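Local atomic coordinates of protein piwi (Drosophila melanogaster, PDB entry 6KR6), a protein that binds piRNAs as an Argonaute-family protein and uses them to guide the transcriptional repression of transposable elements. Residues V531-V535 against Q556-K560. Numbering follows the deposited sequence.
Sequences VPTQV and QLNCK. With ZN (zinc ion), chain C; nucleotides of chain B.
Lys560, at the end of helix 546-560, reaches across to Thr533 and Gln534 on strand 533-537, an outermost strand of a four-stranded parallel sheet. Strand and helix segments run roughly antiparallel, their axes 9.5 Å apart at the closest.

The polar contacts gather round the lysine ammonium. Bends at chi2 (-86°) and chi4 (55°) fold the Lys560 chain over so that NZ makes a weak hydrogen bond to Thr533 O (3.3 Å). NZ also bonds Gln556 OE1, one helical turn back, from above the carbonyl plane. Gln534 OE1 lies close to NZ as well, but is not lined up to accept a hydrogen bond. Lys560 NZ is 3.6 Å from U1 OP3 of chain B, near it but not bonded to it.

Gln556 runs out extended, and its OE1 binds the zinc ion at 2.0 Å. The 5' phosphate of U1 of chain B, U3 OP1 of chain B and Leu810 O also bind this zinc. Gln556 NE2 gives a nearly straight bond (167°) to A2 O3' of chain B. Gln534 NE2 bonds U1 OP3 of chain B weakly.

Carbon contacts add to this. Leu557 CD2 touches Gln534 CB at 3.7 Å, the two side chains crossing at about a right angle. Pro532 CB rests on the Lys560 carbonyl, 3.9 Å from Lys560 O.

With an alanine here instead of Lys560, Thr533 O would probably lose this donor, and the 5' phosphate one positive charge beside it. Zinc and lysine together probably offset the charge of the guide 5' end, consistent with the magnesium site inferred by similarity and with the 5'-phosphate pocket of Argonaute MID domains.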
loop_
_atom_site.group_PDB
_atom_site.type_symbol
_atom_site.label_atom_id
_atom_site.label_comp_id
_atom_site.label_asym_id
_atom_site.label_seq_id
_atom_site.Cartn_x
_atom_site.Cartn_y
_atom_site.Cartn_z
ATOM N N VAL A 531 19.554 8.706 24.368
ATOM C CA VAL A 531 20.373 7.513 24.505
ATOM C C VAL A 531 19.772 6.405 23.649
ATOM O O VAL A 531 18.622 6.013 23.867
ATOM C CB VAL A 531 20.492 7.047 25.967
ATOM C CG1 VAL A 531 21.335 5.783 26.053
ATOM C CG2 VAL A 531 21.084 8.149 26.834
ATOM N N PRO A 532 20.495 5.871 22.664
ATOM C CA PRO A 532 19.970 4.730 21.904
ATOM C C PRO A 532 19.855 3.494 22.785
ATOM O O PRO A 532 20.745 3.192 23.582
ATOM C CB PRO A 532 21.002 4.537 20.787
ATOM C CG PRO A 532 22.243 5.183 21.294
ATOM C CD PRO A 532 21.803 6.324 22.160
ATOM N N THR A 533 18.739 2.783 22.641
ATOM C CA THR A 533 18.416 1.668 23.517
ATOM C C THR A 533 18.132 0.412 22.703
ATOM O O THR A 533 17.811 0.470 21.514
ATOM C CB THR A 533 17.206 1.983 24.411
ATOM O OG1 THR A 533 16.039 2.156 23.598
ATOM C CG2 THR A 533 17.452 3.250 25.218
ATOM N N GLN A 534 18.248 -0.733 23.374
ATOM C CA GLN A 534 17.985 -2.036 22.778
ATOM C C GLN A 534 17.132 -2.855 23.736
ATOM O O GLN A 534 17.431 -2.926 24.931
ATOM C CB GLN A 534 19.287 -2.777 22.463
ATOM C CG GLN A 534 19.073 -4.183 21.938
ATOM C CD GLN A 534 18.215 -4.210 20.691
ATOM O OE1 GLN A 534 18.504 -3.523 19.710
ATOM N NE2 GLN A 534 17.149 -5.000 20.723
ATOM N N VAL A 535 16.077 -3.471 23.211
ATOM C CA VAL A 535 15.149 -4.269 24.002
ATOM C C VAL A 535 15.231 -5.714 23.533
ATOM O O VAL A 535 15.257 -5.983 22.328
ATOM C CB VAL A 535 13.707 -3.732 23.889
ATOM C CG1 VAL A 535 12.742 -4.618 24.658
ATOM C CG2 VAL A 535 13.636 -2.300 24.394
ATOM N N GLN A 556 22.511 -4.880 14.821
ATOM C CA GLN A 556 21.567 -3.831 15.198
ATOM C C GLN A 556 22.214 -2.815 16.133
ATOM O O GLN A 556 21.978 -1.612 16.005
ATOM C CB GLN A 556 20.321 -4.441 15.845
ATOM C CG GLN A 556 19.219 -3.427 16.150
ATOM C CD GLN A 556 17.920 -4.075 16.603
ATOM O OE1 GLN A 556 16.927 -3.391 16.870
ATOM N NE2 GLN A 556 17.919 -5.401 16.688
ATOM N N LEU A 557 23.040 -3.283 17.072
ATOM C CA LEU A 557 23.703 -2.382 18.012
ATOM C C LEU A 557 24.719 -1.494 17.306
ATOM O O LEU A 557 24.791 -0.285 17.572
ATOM C CB LEU A 557 24.386 -3.187 19.119
ATOM C CG LEU A 557 23.507 -4.004 20.068
ATOM C CD1 LEU A 557 24.363 -4.829 21.016
ATOM C CD2 LEU A 557 22.564 -3.106 20.841
ATOM N N ASN A 558 25.524 -2.081 16.416
ATOM C CA ASN A 558 26.448 -1.294 15.607
ATOM C C ASN A 558 25.708 -0.197 14.854
ATOM O O ASN A 558 26.190 0.938 14.760
ATOM C CB ASN A 558 27.198 -2.205 14.630
ATOM C CG ASN A 558 28.431 -1.543 14.040
ATOM O OD1 ASN A 558 29.216 -0.922 14.753
ATOM N ND2 ASN A 558 28.604 -1.676 12.729
ATOM N N CYS A 559 24.522 -0.514 14.324
ATOM C CA CYS A 559 23.730 0.510 13.645
ATOM C C CYS A 559 23.222 1.564 14.623
ATOM O O CYS A 559 23.259 2.764 14.325
ATOM C CB CYS A 559 22.562 -0.130 12.902
ATOM S SG CYS A 559 23.066 -1.140 11.507
ATOM N N LYS A 560 22.734 1.130 15.789
ATOM C CA LYS A 560 22.287 2.063 16.820
ATOM C C LYS A 560 23.383 3.049 17.188
ATOM O O LYS A 560 23.093 4.200 17.539
ATOM C CB LYS A 560 21.838 1.301 18.070
ATOM C CG LYS A 560 20.648 0.379 17.875
ATOM C CD LYS A 560 19.329 1.107 18.030
ATOM C CE LYS A 560 18.168 0.165 17.776
ATOM N NZ LYS A 560 18.213 -1.045 18.641
HETATM ZN ZN ZN C . 14.897 -3.228 16.948
ATOM O OP3 U B 1 15.523 -3.375 19.166
ATOM P P U B 1 14.339 -2.658 19.684
ATOM O OP1 U B 1 14.812 -1.584 20.590
ATOM O OP2 U B 1 13.507 -2.288 18.514
ATOM O "O5'" U B 1 13.491 -3.674 20.570
ATOM C "C5'" U B 1 12.777 -4.751 19.973
ATOM C "C4'" U B 1 12.363 -5.778 20.997
ATOM O "O4'" U B 1 11.210 -5.287 21.734
ATOM C "C3'" U B 1 11.965 -7.143 20.436
ATOM O "O3'" U B 1 12.413 -8.168 21.321
ATOM C "C2'" U B 1 10.440 -7.088 20.446
ATOM O "O2'" U B 1 9.809 -8.350 20.522
ATOM C "C1'" U B 1 10.171 -6.246 21.690
ATOM N N1 U B 1 8.880 -5.541 21.660
ATOM C C2 U B 1 8.165 -5.463 22.839
ATOM O O2 U B 1 8.572 -5.930 23.889
ATOM N N3 U B 1 6.963 -4.803 22.749
ATOM C C4 U B 1 6.409 -4.235 21.621
ATOM O O4 U B 1 5.313 -3.674 21.701
ATOM C C5 U B 1 7.204 -4.368 20.439
ATOM C C6 U B 1 8.381 -5.004 20.497
ATOM P P A B 2 12.885 -9.588 20.737
ATOM O OP1 A B 2 11.726 -10.172 20.014
ATOM O OP2 A B 2 13.550 -10.351 21.823
ATOM O "O5'" A B 2 13.987 -9.222 19.648
ATOM C "C5'" A B 2 15.143 -8.462 19.973
ATOM C "C4'" A B 2 16.104 -8.457 18.814
ATOM O "O4'" A B 2 16.737 -9.757 18.734
ATOM C "C3'" A B 2 15.458 -8.249 17.448
ATOM O "O3'" A B 2 15.349 -6.876 17.108
ATOM C "C2'" A B 2 16.363 -9.030 16.504
ATOM O "O2'" A B 2 17.494 -8.255 16.142
ATOM C "C1'" A B 2 16.832 -10.178 17.395
ATOM N N9 A B 2 16.023 -11.404 17.253
ATOM C C8 A B 2 15.228 -11.964 18.222
ATOM N N7 A B 2 14.636 -13.070 17.849
ATOM C C5 A B 2 15.079 -13.258 16.548
ATOM C C6 A B 2 14.813 -14.259 15.598
ATOM N N6 A B 2 14.003 -15.296 15.824
ATOM N N1 A B 2 15.413 -14.156 14.393
ATOM C C2 A B 2 16.226 -13.116 14.169
ATOM N N3 A B 2 16.555 -12.112 14.981
ATOM C C4 A B 2 15.942 -12.244 16.169
ATOM P P U B 3 14.008 -6.301 16.440
ATOM O OP1 U B 3 14.247 -4.872 16.107
ATOM O OP2 U B 3 12.863 -6.681 17.306
ATOM O "O5'" U B 3 13.881 -7.102 15.068
ATOM C "C5'" U B 3 14.792 -6.869 14.003
ATOM C "C4'" U B 3 14.523 -7.790 12.839
ATOM O "O4'" U B 3 14.645 -9.169 13.260
ATOM C "C3'" U B 3 13.132 -7.707 12.228
ATOM O "O3'" U B 3 13.028 -6.636 11.306
ATOM C "C2'" U B 3 12.958 -9.079 11.575
ATOM O "O2'" U B 3 13.523 -9.093 10.272
ATOM C "C1'" U B 3 13.801 -9.986 12.482
ATOM N N1 U B 3 12.992 -10.854 13.369
ATOM C C2 U B 3 12.603 -12.079 12.854
ATOM O O2 U B 3 12.889 -12.438 11.724
ATOM N N3 U B 3 11.866 -12.866 13.704
ATOM C C4 U B 3 11.489 -12.562 14.995
ATOM O O4 U B 3 10.823 -13.377 15.636
ATOM C C5 U B 3 11.934 -11.282 15.460
ATOM C C6 U B 3 12.654 -10.492 14.653
#